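PDB 3UPV: heat shock protein STI1 from Saccharomyces cerevisiae, which acts as an adaptor between the chaperones Hsp70 and Hsp90, the present chain being its TPR2B domain with a bound Hsp70 C-terminal peptide. Local coordinates for residues E13-S18 and R44-A49; G40-A45 and P69-A74; E56-C61 and A79-A84; E93-A98 and Q116-A121; T100-V105 and S109-I114. One frame throughout, in Å; residues are numbered along the deposited sequence.

Contact 1 of 5, residues E13-S18 and R44-A49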
# COMPACT_ATOMS: atom_id res chain seq x y z
N GLU A 13 10.90 -2.84 -11.21
CA GLU A 13 11.05 -3.78 -12.32
C GLU A 13 10.51 -5.21 -12.00
O GLU A 13 9.80 -5.82 -12.83
CB GLU A 13 12.52 -3.81 -12.80
CG GLU A 13 12.76 -4.65 -14.05
CD GLU A 13 12.11 -4.08 -15.34
OE1 GLU A 13 11.57 -2.92 -15.30
OE2 GLU A 13 12.16 -4.79 -16.40
N TYR A 14 10.87 -5.75 -10.83
CA TYR A 14 10.36 -7.07 -10.43
C TYR A 14 8.83 -7.07 -10.36
O TYR A 14 8.17 -8.01 -10.86
CB TYR A 14 10.90 -7.48 -9.05
CG TYR A 14 12.34 -8.00 -9.14
CD1 TYR A 14 12.74 -8.90 -10.16
CD2 TYR A 14 13.31 -7.58 -8.19
CE1 TYR A 14 14.04 -9.33 -10.23
CE2 TYR A 14 14.62 -8.03 -8.27
CZ TYR A 14 14.97 -8.89 -9.29
OH TYR A 14 16.25 -9.35 -9.38
N PHE A 15 8.28 -5.99 -9.85
CA PHE A 15 6.84 -5.93 -9.61
C PHE A 15 6.13 -5.91 -10.99
O PHE A 15 5.12 -6.63 -11.26
CB PHE A 15 6.50 -4.70 -8.73
CG PHE A 15 5.08 -4.68 -8.27
CD1 PHE A 15 4.75 -5.28 -7.07
CD2 PHE A 15 4.08 -4.11 -9.06
CE1 PHE A 15 3.44 -5.32 -6.62
CE2 PHE A 15 2.70 -4.13 -8.61
CZ PHE A 15 2.38 -4.75 -7.42
N THR A 16 6.73 -5.14 -11.89
CA THR A 16 6.19 -4.92 -13.20
C THR A 16 6.13 -6.24 -13.94
O THR A 16 5.19 -6.48 -14.72
CB THR A 16 7.03 -3.86 -13.92
OG1 THR A 16 6.82 -2.60 -13.27
CG2 THR A 16 6.63 -3.73 -15.34
N LYS A 17 7.02 -7.16 -13.58
CA LYS A 17 7.11 -8.45 -14.28
C LYS A 17 6.39 -9.54 -13.49
O LYS A 17 6.44 -10.73 -13.86
CB LYS A 17 8.58 -8.86 -14.53
CG LYS A 17 9.38 -7.88 -15.36
CD LYS A 17 9.38 -8.25 -16.86
CE LYS A 17 8.70 -7.21 -17.75
NZ LYS A 17 8.65 -7.77 -19.15
N SER A 18 5.69 -9.12 -12.45
CA SER A 18 4.93 -10.01 -11.57
C SER A 18 5.83 -10.99 -10.85
O SER A 18 5.39 -12.06 -10.42
CB SER A 18 3.78 -10.73 -12.36
OG SER A 18 3.06 -9.77 -13.15
N ARG A 44 6.67 -2.82 -0.40
CA ARG A 44 6.74 -4.21 -0.02
C ARG A 44 5.35 -4.76 0.25
O ARG A 44 5.06 -5.92 -0.15
CB ARG A 44 7.60 -4.33 1.25
CG ARG A 44 7.91 -5.77 1.55
CD ARG A 44 9.00 -6.01 2.64
NE ARG A 44 8.63 -5.47 3.92
CZ ARG A 44 9.46 -5.41 4.95
NH1 ARG A 44 10.75 -5.82 4.84
NH2 ARG A 44 9.00 -4.89 6.08
N ALA A 45 4.46 -3.97 0.91
CA ALA A 45 3.07 -4.41 1.09
C ALA A 45 2.42 -4.82 -0.23
O ALA A 45 1.61 -5.77 -0.31
CB ALA A 45 2.22 -3.34 1.75
N ALA A 46 2.69 -4.06 -1.26
CA ALA A 46 2.02 -4.35 -2.56
C ALA A 46 2.41 -5.73 -3.02
O ALA A 46 1.58 -6.50 -3.57
CB ALA A 46 2.40 -3.28 -3.61
N ALA A 47 3.69 -6.04 -2.85
CA ALA A 47 4.17 -7.34 -3.29
C ALA A 47 3.70 -8.51 -2.39
O ALA A 47 3.34 -9.61 -2.86
CB ALA A 47 5.71 -7.32 -3.47
N LEU A 48 3.76 -8.30 -1.08
CA LEU A 48 3.26 -9.29 -0.14
C LEU A 48 1.74 -9.54 -0.40
O LEU A 48 1.27 -10.64 -0.30
CB LEU A 48 3.43 -8.78 1.27
CG LEU A 48 4.88 -8.73 1.80
CD1 LEU A 48 4.94 -7.80 3.01
CD2 LEU A 48 5.33 -10.13 2.25
N ALA A 49 0.98 -8.51 -0.73
CA ALA A 49 -0.46 -8.67 -0.98
C ALA A 49 -0.65 -9.57 -2.23
O ALA A 49 -1.51 -10.45 -2.25
CB ALA A 49 -1.09 -7.26 -1.22

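Contact 2 of 5, residues G40-A45 and P69-A74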
# COMPACT_ATOMS: atom_id res chain seq x y z
N GLY A 40 8.96 2.43 0.72
CA GLY A 40 9.48 1.05 0.79
C GLY A 40 8.49 0.09 1.44
O GLY A 40 8.32 -1.07 1.00
N TYR A 41 7.88 0.56 2.54
CA TYR A 41 6.87 -0.24 3.26
C TYR A 41 5.65 -0.46 2.39
O TYR A 41 5.21 -1.61 2.25
CB TYR A 41 6.51 0.47 4.57
CG TYR A 41 7.70 0.63 5.45
CD1 TYR A 41 8.36 1.86 5.50
CD2 TYR A 41 8.22 -0.45 6.16
CE1 TYR A 41 9.48 2.06 6.24
CE2 TYR A 41 9.36 -0.24 7.02
CZ TYR A 41 10.01 1.01 7.01
OH TYR A 41 11.15 1.34 7.73
N SER A 42 5.11 0.62 1.83
CA SER A 42 3.93 0.50 0.98
C SER A 42 4.26 -0.43 -0.18
O SER A 42 3.42 -1.27 -0.55
CB SER A 42 3.48 1.87 0.47
OG SER A 42 2.49 1.71 -0.54
N ASN A 43 5.47 -0.28 -0.77
CA ASN A 43 5.83 -1.07 -1.93
C ASN A 43 5.99 -2.54 -1.53
O ASN A 43 5.44 -3.44 -2.20
CB ASN A 43 7.12 -0.56 -2.59
CG ASN A 43 6.95 0.77 -3.36
OD1 ASN A 43 5.84 1.24 -3.69
ND2 ASN A 43 8.10 1.35 -3.69
N ARG A 44 6.67 -2.82 -0.40
CA ARG A 44 6.74 -4.21 -0.02
C ARG A 44 5.35 -4.76 0.25
O ARG A 44 5.06 -5.92 -0.15
CB ARG A 44 7.60 -4.33 1.25
CG ARG A 44 7.91 -5.77 1.55
CD ARG A 44 9.00 -6.01 2.64
NE ARG A 44 8.63 -5.47 3.92
CZ ARG A 44 9.46 -5.41 4.95
NH1 ARG A 44 10.75 -5.82 4.84
NH2 ARG A 44 9.00 -4.89 6.08
N ALA A 45 4.46 -3.97 0.91
CA ALA A 45 3.07 -4.41 1.09
C ALA A 45 2.42 -4.82 -0.23
O ALA A 45 1.61 -5.77 -0.31
CB ALA A 45 2.22 -3.34 1.75
N PRO A 69 2.21 10.40 6.87
CA PRO A 69 0.75 10.39 6.97
C PRO A 69 0.03 10.94 5.73
O PRO A 69 -1.16 10.77 5.61
CB PRO A 69 0.50 11.28 8.18
CG PRO A 69 1.73 12.06 8.38
CD PRO A 69 2.82 11.14 7.98
N ASN A 70 0.74 11.62 4.82
CA ASN A 70 0.10 12.11 3.60
C ASN A 70 0.18 11.15 2.42
O ASN A 70 -0.28 11.46 1.31
CB ASN A 70 0.62 13.49 3.30
CG ASN A 70 0.39 14.39 4.49
OD1 ASN A 70 -0.72 14.39 5.04
ND2 ASN A 70 1.43 15.09 4.95
N PHE A 71 0.73 9.98 2.69
CA PHE A 71 0.87 8.95 1.67
C PHE A 71 -0.48 8.21 1.52
O PHE A 71 -0.72 7.14 2.13
CB PHE A 71 1.99 8.02 2.15
CG PHE A 71 2.49 7.06 1.13
CD1 PHE A 71 2.25 7.22 -0.25
CD2 PHE A 71 3.22 5.97 1.57
CE1 PHE A 71 2.73 6.26 -1.15
CE2 PHE A 71 3.72 5.04 0.67
CZ PHE A 71 3.48 5.19 -0.69
N VAL A 72 -1.34 8.78 0.66
CA VAL A 72 -2.70 8.26 0.49
C VAL A 72 -2.71 6.76 0.07
O VAL A 72 -3.60 5.98 0.45
CB VAL A 72 -3.41 9.13 -0.64
CG1 VAL A 72 -4.77 8.56 -1.00
CG2 VAL A 72 -3.47 10.63 -0.29
N ARG A 73 -1.74 6.37 -0.77
CA ARG A 73 -1.71 5.00 -1.33
C ARG A 73 -1.65 3.97 -0.24
O ARG A 73 -2.23 2.90 -0.34
CB ARG A 73 -0.51 4.82 -2.23
CG ARG A 73 -0.54 3.44 -2.90
CD ARG A 73 -0.68 3.69 -4.43
NE ARG A 73 0.58 4.06 -5.04
CZ ARG A 73 0.73 4.57 -6.28
NH1 ARG A 73 -0.32 4.83 -7.05
NH2 ARG A 73 1.94 4.84 -6.76
N ALA A 74 -0.92 4.29 0.83
CA ALA A 74 -0.78 3.34 1.96
C ALA A 74 -2.14 3.06 2.59
O ALA A 74 -2.44 1.94 2.98
CB ALA A 74 0.15 3.88 2.93

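Contact 3 of 5, residues E56-C61 and A79-A84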
# COMPACT_ATOMS: atom_id res chain seq x y z
N GLU A 56 1.25 -9.48 7.06
CA GLU A 56 2.50 -8.76 6.71
C GLU A 56 2.24 -7.50 5.88
O GLU A 56 2.80 -6.43 6.17
CB GLU A 56 3.49 -9.71 6.03
CG GLU A 56 3.89 -10.77 7.03
CD GLU A 56 2.94 -12.02 7.07
OE1 GLU A 56 3.29 -12.98 7.82
OE2 GLU A 56 1.91 -12.09 6.33
N ALA A 57 1.40 -7.64 4.86
CA ALA A 57 1.07 -6.46 4.03
C ALA A 57 0.46 -5.39 4.89
O ALA A 57 0.77 -4.17 4.78
CB ALA A 57 0.12 -6.83 2.88
N ILE A 58 -0.44 -5.81 5.77
CA ILE A 58 -1.13 -4.79 6.59
C ILE A 58 -0.15 -4.10 7.58
O ILE A 58 -0.22 -2.89 7.78
CB ILE A 58 -2.37 -5.43 7.36
CG1 ILE A 58 -3.51 -5.72 6.34
CG2 ILE A 58 -2.85 -4.55 8.48
CD1 ILE A 58 -4.60 -6.74 6.84
N ALA A 59 0.74 -4.90 8.16
CA ALA A 59 1.76 -4.37 9.03
C ALA A 59 2.63 -3.35 8.29
O ALA A 59 2.92 -2.31 8.84
CB ALA A 59 2.57 -5.44 9.60
N ASP A 60 2.95 -3.63 7.02
CA ASP A 60 3.79 -2.67 6.26
C ASP A 60 3.02 -1.40 5.90
O ASP A 60 3.57 -0.30 5.88
CB ASP A 60 4.32 -3.33 4.97
CG ASP A 60 5.64 -4.10 5.20
OD1 ASP A 60 6.01 -4.84 4.25
OD2 ASP A 60 6.34 -3.92 6.23
N CYS A 61 1.75 -1.55 5.54
CA CYS A 61 0.96 -0.39 5.29
C CYS A 61 0.86 0.48 6.56
O CYS A 61 0.97 1.73 6.45
CB CYS A 61 -0.46 -0.78 4.89
SG CYS A 61 -0.59 -1.50 3.24
N ALA A 79 -6.65 -0.76 3.29
CA ALA A 79 -8.08 -1.08 3.22
C ALA A 79 -8.32 -2.26 2.34
O ALA A 79 -9.18 -3.11 2.65
CB ALA A 79 -8.87 0.08 2.72
N THR A 80 -7.61 -2.30 1.21
CA THR A 80 -7.77 -3.42 0.25
C THR A 80 -7.36 -4.75 0.96
O THR A 80 -8.04 -5.75 0.83
CB THR A 80 -7.02 -3.24 -1.09
OG1 THR A 80 -5.62 -3.27 -0.88
CG2 THR A 80 -7.38 -1.95 -1.77
N ALA A 81 -6.24 -4.74 1.70
CA ALA A 81 -5.81 -5.91 2.45
C ALA A 81 -6.78 -6.23 3.55
O ALA A 81 -7.08 -7.43 3.82
CB ALA A 81 -4.38 -5.75 2.99
N GLN A 82 -7.32 -5.21 4.18
CA GLN A 82 -8.32 -5.48 5.26
C GLN A 82 -9.60 -6.15 4.68
O GLN A 82 -10.14 -7.12 5.25
CB GLN A 82 -8.67 -4.22 6.06
CG GLN A 82 -7.50 -3.80 6.97
CD GLN A 82 -7.72 -2.46 7.69
OE1 GLN A 82 -7.53 -2.36 8.89
NE2 GLN A 82 -8.22 -1.50 6.99
N ILE A 83 -10.02 -5.73 3.49
CA ILE A 83 -11.12 -6.39 2.88
C ILE A 83 -10.75 -7.87 2.61
O ILE A 83 -11.58 -8.77 2.79
CB ILE A 83 -11.49 -5.67 1.60
CG1 ILE A 83 -12.19 -4.34 1.99
CG2 ILE A 83 -12.43 -6.45 0.64
CD1 ILE A 83 -12.36 -3.42 0.87
N ALA A 84 -9.50 -8.11 2.20
CA ALA A 84 -9.13 -9.46 1.86
C ALA A 84 -9.22 -10.40 3.02
O ALA A 84 -9.51 -11.59 2.82
CB ALA A 84 -7.75 -9.51 1.22

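Contact 4 of 5, residues E93-A98 and Q116-A121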
# COMPACT_ATOMS: atom_id res chain seq x y z
N GLU A 93 -13.33 2.24 8.10
CA GLU A 93 -12.65 3.32 8.85
C GLU A 93 -11.38 3.78 8.12
O GLU A 93 -11.13 4.99 7.97
CB GLU A 93 -12.31 2.86 10.31
CG GLU A 93 -13.48 3.05 11.31
CD GLU A 93 -13.25 2.36 12.68
OE1 GLU A 93 -14.15 2.40 13.52
OE2 GLU A 93 -12.20 1.74 12.91
N THR A 94 -10.64 2.82 7.58
CA THR A 94 -9.45 3.15 6.88
C THR A 94 -9.82 3.93 5.60
O THR A 94 -9.10 4.87 5.21
CB THR A 94 -8.71 1.88 6.49
OG1 THR A 94 -8.41 1.13 7.67
CG2 THR A 94 -7.38 2.22 5.75
N LEU A 95 -10.91 3.52 4.93
CA LEU A 95 -11.33 4.20 3.73
C LEU A 95 -11.81 5.62 4.00
O LEU A 95 -11.65 6.51 3.12
CB LEU A 95 -12.38 3.46 2.96
CG LEU A 95 -11.79 2.19 2.38
CD1 LEU A 95 -12.84 1.06 2.07
CD2 LEU A 95 -10.91 2.56 1.18
N ASP A 96 -12.47 5.82 5.15
CA ASP A 96 -12.85 7.20 5.58
C ASP A 96 -11.64 8.13 5.67
O ASP A 96 -11.66 9.28 5.18
CB ASP A 96 -13.53 7.14 6.94
CG ASP A 96 -14.99 6.82 6.84
OD1 ASP A 96 -15.56 6.89 5.71
OD2 ASP A 96 -15.56 6.50 7.90
N ALA A 97 -10.56 7.59 6.19
CA ALA A 97 -9.32 8.35 6.37
C ALA A 97 -8.63 8.59 5.05
O ALA A 97 -8.14 9.72 4.80
CB ALA A 97 -8.40 7.63 7.33
N ALA A 98 -8.72 7.58 4.16
CA ALA A 98 -8.13 7.64 2.85
C ALA A 98 -8.90 8.67 2.06
O ALA A 98 -8.29 9.43 1.32
CB ALA A 98 -8.21 6.26 2.13
N GLN A 116 -15.37 2.71 -4.48
CA GLN A 116 -15.75 1.34 -4.81
C GLN A 116 -15.27 0.32 -3.77
O GLN A 116 -15.95 -0.70 -3.54
CB GLN A 116 -15.39 0.95 -6.25
CG GLN A 116 -13.89 0.90 -6.56
CD GLN A 116 -13.28 -0.45 -6.37
OE1 GLN A 116 -13.94 -1.46 -6.47
NE2 GLN A 116 -11.98 -0.48 -6.11
N LEU A 117 -14.13 0.62 -3.14
CA LEU A 117 -13.67 -0.19 -1.99
C LEU A 117 -14.66 -0.05 -0.86
O LEU A 117 -15.01 -1.06 -0.25
CB LEU A 117 -12.25 0.20 -1.51
CG LEU A 117 -11.22 -0.14 -2.57
CD1 LEU A 117 -9.89 0.44 -2.19
CD2 LEU A 117 -11.13 -1.67 -2.97
N TYR A 118 -15.15 1.17 -0.63
CA TYR A 118 -16.08 1.40 0.44
C TYR A 118 -17.37 0.61 0.24
O TYR A 118 -17.89 -0.01 1.21
CB TYR A 118 -16.47 2.87 0.53
CG TYR A 118 -17.14 3.17 1.87
CD1 TYR A 118 -16.38 3.58 2.96
CD2 TYR A 118 -18.54 3.00 2.03
CE1 TYR A 118 -16.99 3.85 4.17
CE2 TYR A 118 -19.14 3.30 3.18
CZ TYR A 118 -18.36 3.71 4.27
OH TYR A 118 -18.94 3.96 5.49
N TYR A 119 -17.86 0.65 -1.00
CA TYR A 119 -19.10 -0.03 -1.36
C TYR A 119 -18.92 -1.54 -1.14
O TYR A 119 -19.82 -2.20 -0.64
CB TYR A 119 -19.48 0.21 -2.81
CG TYR A 119 -20.81 -0.43 -3.09
CD1 TYR A 119 -21.97 0.04 -2.43
CD2 TYR A 119 -20.92 -1.54 -3.94
CE1 TYR A 119 -23.24 -0.59 -2.63
CE2 TYR A 119 -22.16 -2.17 -4.14
CZ TYR A 119 -23.30 -1.69 -3.49
OH TYR A 119 -24.51 -2.30 -3.69
N LYS A 120 -17.76 -2.06 -1.50
CA LYS A 120 -17.47 -3.49 -1.51
C LYS A 120 -17.37 -3.90 -0.02
O LYS A 120 -18.04 -4.85 0.45
CB LYS A 120 -16.19 -3.74 -2.34
CG LYS A 120 -15.58 -5.17 -2.27
CD LYS A 120 -14.38 -5.39 -3.26
CE LYS A 120 -13.02 -4.64 -2.95
NZ LYS A 120 -11.64 -5.42 -3.10
N ALA A 121 -16.64 -3.12 0.78
CA ALA A 121 -16.55 -3.41 2.23
C ALA A 121 -17.91 -3.38 2.94
O ALA A 121 -18.22 -4.27 3.79
CB ALA A 121 -15.54 -2.48 2.93

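Contact 5 of 5, residues T100-V105 and S109-I114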
# COMPACT_ATOMS: atom_id res chain seq x y z
N THR A 100 -10.50 11.37 3.01
CA THR A 100 -10.13 12.70 3.56
C THR A 100 -8.76 13.15 3.09
O THR A 100 -8.61 14.24 2.57
CB THR A 100 -10.13 12.59 5.07
OG1 THR A 100 -11.49 12.43 5.52
CG2 THR A 100 -9.42 13.83 5.77
N LYS A 101 -7.75 12.28 3.29
CA LYS A 101 -6.38 12.51 2.80
C LYS A 101 -6.36 12.68 1.29
O LYS A 101 -5.66 13.53 0.79
CB LYS A 101 -5.43 11.39 3.25
CG LYS A 101 -5.00 11.53 4.71
CD LYS A 101 -4.11 12.75 4.91
CE LYS A 101 -4.07 13.23 6.37
NZ LYS A 101 -2.78 12.90 7.02
N ASP A 102 -7.16 11.89 0.57
CA ASP A 102 -7.16 11.97 -0.88
C ASP A 102 -7.60 13.36 -1.35
O ASP A 102 -6.95 13.96 -2.21
CB ASP A 102 -8.01 10.87 -1.51
CG ASP A 102 -8.05 10.95 -3.00
OD1 ASP A 102 -9.15 11.24 -3.57
OD2 ASP A 102 -6.96 10.70 -3.62
N ALA A 103 -8.70 13.86 -0.79
CA ALA A 103 -9.10 15.25 -1.00
C ALA A 103 -8.03 16.29 -0.64
O ALA A 103 -7.74 17.17 -1.47
CB ALA A 103 -10.42 15.54 -0.27
N GLU A 104 -7.43 16.19 0.56
CA GLU A 104 -6.40 17.11 1.01
C GLU A 104 -5.14 17.14 0.14
O GLU A 104 -4.68 18.23 -0.32
CB GLU A 104 -5.99 16.70 2.43
CG GLU A 104 -7.08 17.05 3.43
CD GLU A 104 -6.88 16.44 4.82
OE1 GLU A 104 -7.79 16.61 5.64
OE2 GLU A 104 -5.85 15.80 5.08
N VAL A 105 -4.57 15.96 -0.07
CA VAL A 105 -3.28 15.91 -0.76
C VAL A 105 -3.39 15.70 -2.27
O VAL A 105 -2.63 16.36 -3.02
CB VAL A 105 -2.15 15.00 -0.04
CG1 VAL A 105 -2.64 14.13 1.14
CG2 VAL A 105 -1.26 14.27 -1.07
N SER A 109 -8.18 12.74 -6.58
CA SER A 109 -7.85 11.92 -7.75
C SER A 109 -8.07 10.41 -7.54
O SER A 109 -8.31 9.65 -8.52
CB SER A 109 -6.44 12.26 -8.27
OG SER A 109 -5.46 12.06 -7.30
N SER A 110 -8.06 9.95 -6.28
CA SER A 110 -8.35 8.53 -6.04
C SER A 110 -9.75 8.25 -5.52
O SER A 110 -10.01 7.15 -5.01
CB SER A 110 -7.31 7.94 -5.10
OG SER A 110 -6.13 7.66 -5.84
N ALA A 111 -10.63 9.24 -5.63
CA ALA A 111 -11.99 9.13 -5.10
C ALA A 111 -12.74 7.94 -5.61
O ALA A 111 -13.44 7.31 -4.83
CB ALA A 111 -12.83 10.38 -5.42
N ARG A 112 -12.65 7.69 -6.95
CA ARG A 112 -13.39 6.58 -7.52
C ARG A 112 -12.96 5.26 -6.91
O ARG A 112 -13.83 4.45 -6.55
CB ARG A 112 -13.31 6.56 -9.07
CG ARG A 112 -14.18 7.62 -9.67
CD ARG A 112 -14.11 7.47 -11.18
NE ARG A 112 -14.71 8.60 -11.88
CZ ARG A 112 -14.01 9.65 -12.31
NH1 ARG A 112 -14.63 10.65 -12.95
NH2 ARG A 112 -12.69 9.71 -12.10
N GLU A 113 -11.65 5.08 -6.74
CA GLU A 113 -11.18 3.80 -6.22
C GLU A 113 -11.63 3.63 -4.77
O GLU A 113 -12.13 2.57 -4.37
CB GLU A 113 -9.67 3.71 -6.33
CG GLU A 113 -9.17 2.39 -5.63
CD GLU A 113 -7.69 2.06 -5.78
OE1 GLU A 113 -7.35 0.84 -5.56
OE2 GLU A 113 -6.91 2.99 -6.07
N ILE A 114 -11.57 4.70 -4.00
CA ILE A 114 -11.89 4.61 -2.60
C ILE A 114 -13.37 4.32 -2.44
O ILE A 114 -13.74 3.49 -1.59
CB ILE A 114 -11.53 5.90 -1.87
CG1 ILE A 114 -9.97 6.05 -1.85
CG2 ILE A 114 -12.16 5.90 -0.48
CD1 ILE A 114 -9.43 7.40 -1.33

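Contact 1 of 5, residues E13-S18 and R44-A49
Phe15 meets Ala46 and Ala47 where the first helices of two successive tetratricopeptide repeats, 2-16 of TPR 7 and 38-50 of TPR 8, pack side by side along the peptide-binding groove. The ring does not lie flat on its partner. It arrives edge first, with CE1 3.8 Å from Ala46 O and 3.8 Å from Ala47 N, both close to the ring plane, so a C-H edge is turned to the peptide link between the two alanines. Ala46 CB touches the same corner, 3.8 Å from Phe15 CE1. With only methyl groups on Ala46 and Ala47, the ring can approach the backbone; Phe15 CA and Ala47 CA are 7.0 Å apart. The first torsion of Phe15, with CG anti to the backbone N (chi1 -171°), aims the ring at helix 38-50. Trp20 packs on it edge-to-face. The bound Hsp70 peptide reaches both sides of the junction, its backbone packing on Phe15 and an apolar side chain on Ala46. Behind Phe15 the helix stops in a Schellman motif, in which Ser18 is the C-prime residue with a positive phi of 63°. Two amides close it: Asp19 N bonds to Tyr14 O, and Ser18 N donates to Phe15 O at 2.8 Å.

Contact 2 of 5, residues G40-A45 and P69-A74
Ser42 and Ala74 set the backbone spacing, with their CA atoms 5.6 Å apart, where helix 38-50 passes the start of helix 72-84. Ser42 points its side chain at the 69-74 segment and carries most of the contact. Phe71, in the turn just before helix 72-84, extends its ring to the serine through a trans first torsion (chi1 -168°). Its far end reaches the serine side chain, where Phe71 CZ lies 3.6 Å from Ser42 OG; the ring is oblique to Ser42 CB, and the still shorter carbon approach there is doubtful as modelled. The other contacts around the hydroxyl are longer: Arg73 CG is 4.2 Å from Ser42 OG, and Ala74 CA is 4.4 Å from it. The polar partner of that hydroxyl lies further along helix 72-84, where Arg77 NE hydrogen-bonds to Ser42 OG. Phe71 is also the centre of an inverse gamma turn, and Ala74 N returns to Phe71 O at 3.1 Å as the helix begins. This is part of the peptide-binding groove of the TPR domain: an acidic side chain of the bound Hsp70 peptide forms a salt bridge with Arg73, and Asn43 ND2 hydrogen-bonds to the peptide backbone. Helix 54-67 packs behind, with Cys61 against Ala45 and Ala64 against Ala74, while helix 88-106 meets Val72 through Asp102 and Val105.

Contact 3 of 5, residues E56-C61 and A79-A84
Ile58 and Ala81 make the main apolar contact between helix 54-67 of TPR 8 and helix 72-84 of TPR 9, the second helix of one repeat packed on the first helix of the next. Ile58 CG1 sits 3.5 Å from Ala81 CB, tighter than usual for two carbons. The closeness extends to the backbone, with Ile58 CA and Ala81 CA 6.3 Å apart. Rotation about the first torsion of Ile58 (chi1 -73°) puts CG1 anti to the carbonyl carbon, and the chain then carries CD1 past the alanine methyl. There CD1 lies 4.0 Å from Ala81 O and 4.1 Å from Gln82 CG, reaching over the peptide as well as the side chains. Phe54, from the start of helix 54-67, also packs on Ala81.

Polar interactions lie to the side. Gln82 lends this contact its CG, while its amide NE2 leads away to a hydrogen bond with Thr94 OG1 on helix 88-106. On the other helix, Asp60 forms a salt bridge with Arg44 of helix 38-50. Cohesion between the two segments is therefore by van der Waals packing, one branched chain against a small methyl, with the polar groups named here serving to tie each helix to a different neighbour.

Contact 4 of 5, residues E93-A98 and Q116-A121
Tyr118 turns an edge, not a face, to Leu95: Leu95 CB lies near the ring plane, 4.0 Å from Tyr118 CD1. The carboxylate of Asp96 comes in obliquely at the neighbouring corner, with OD1 3.7 Å from Tyr118 CE1 and the two flat groups tilted 27° from each other. That oxygen has its polar partner in Arg99 one turn on, a salt bridge from OD1 to NH1, and Arg99 packs on the tyrosine as well. A first torsion of -165° swings the Tyr118 ring away from its own backbone N and brings it to this flank.

Helices 88-106 and 111-124 are nearly antiparallel here, their segment axes 164° apart and 9.8 Å at closest approach. The first is the second helix of TPR 9, and the other packs against it at the C-terminal end of the superhelical stack. Leu95 is inserted between the two, its side chain crossing that of Leu117 at about a right angle. Both methyls bear on Leu117 CB, CD1 at 3.7 Å and CD2 at 3.8 Å. Leu95 CD1 also rests on the backbone, 3.6 Å from Tyr118 N. From helix 72-84, Ala79 packs on Leu95, and Ile76 and Thr80 pack on Leu117.

Contact 5 of 5, residues T100-V105 and S109-I114
Asp102 holds the start of helix 111-124 with its carboxylate, joining the second helix of TPR 9 to the helix that follows it across a short turn. In the tight part of the contact, Ser110 N donates to Asp102 OD2 at 3.0 Å, and the N-H...O angle of 145° makes this a bent bond. The amide meets the syn side of the oxygen, offset 21° from the carboxylate plane. Ser110 CB presses on the same oxygen, 3.2 Å from Asp102 OD2. The other oxygen faces the next amide, yet Asp102 OD1 and Ala111 N, 3.2 Å apart, have too poor an angle to be hydrogen-bonded. Ser110 is the N-cap residue of the new helix, though its own side chain makes no capping bond. The carboxylate near these first amides is probably stabilised as an anion by the helix end. An extended first torsion (chi1 179°) sends that carboxylate over to the Ser110 amide.

The outer side is looser. Exposed Ser109 keeps its OG 4.2 Å from Asp102 OD2, and that hydroxyl bonds weakly to Asn106 O. A backbone hydrogen bond between Asp102 and Gly108 adds to the closure of the turn. On the inner side the contact becomes apolar, where Ile76 of helix 72-84 packs on both Ser110 and Ile114. There Ile114 CD1 touches the aspartate's methylene, 3.8 Å from Asp102 CB.

In the fold
Contacts 1 to 3 follow the TPR stack from repeat to repeat, and contacts 4 and 5 close its C-terminal end. Contacts 1 and 2 share helix 38-50, with centres 13 Å apart, and both lie beside the bound Hsp70 peptide, which also touches Thr80 of contact 3 and Glu113 of contact 5. Ala45, common to contacts 1 and 2, packs on contact 3, its CB 3.5 Å from Ala57 O. Contact 3 meets contact 4 where Ile83 CD1 lies 3.7 Å from Leu117 O. Lys101 NZ of contact 5 makes a probable hydrogen bond to Pro69 O of contact 2, at 3.0 Å. Contact 5 is nested within the loop closed by contact 4. Contacts 1 and 4 lie on opposite sides of the chain's centre, about 23 Å apart, centre to centre.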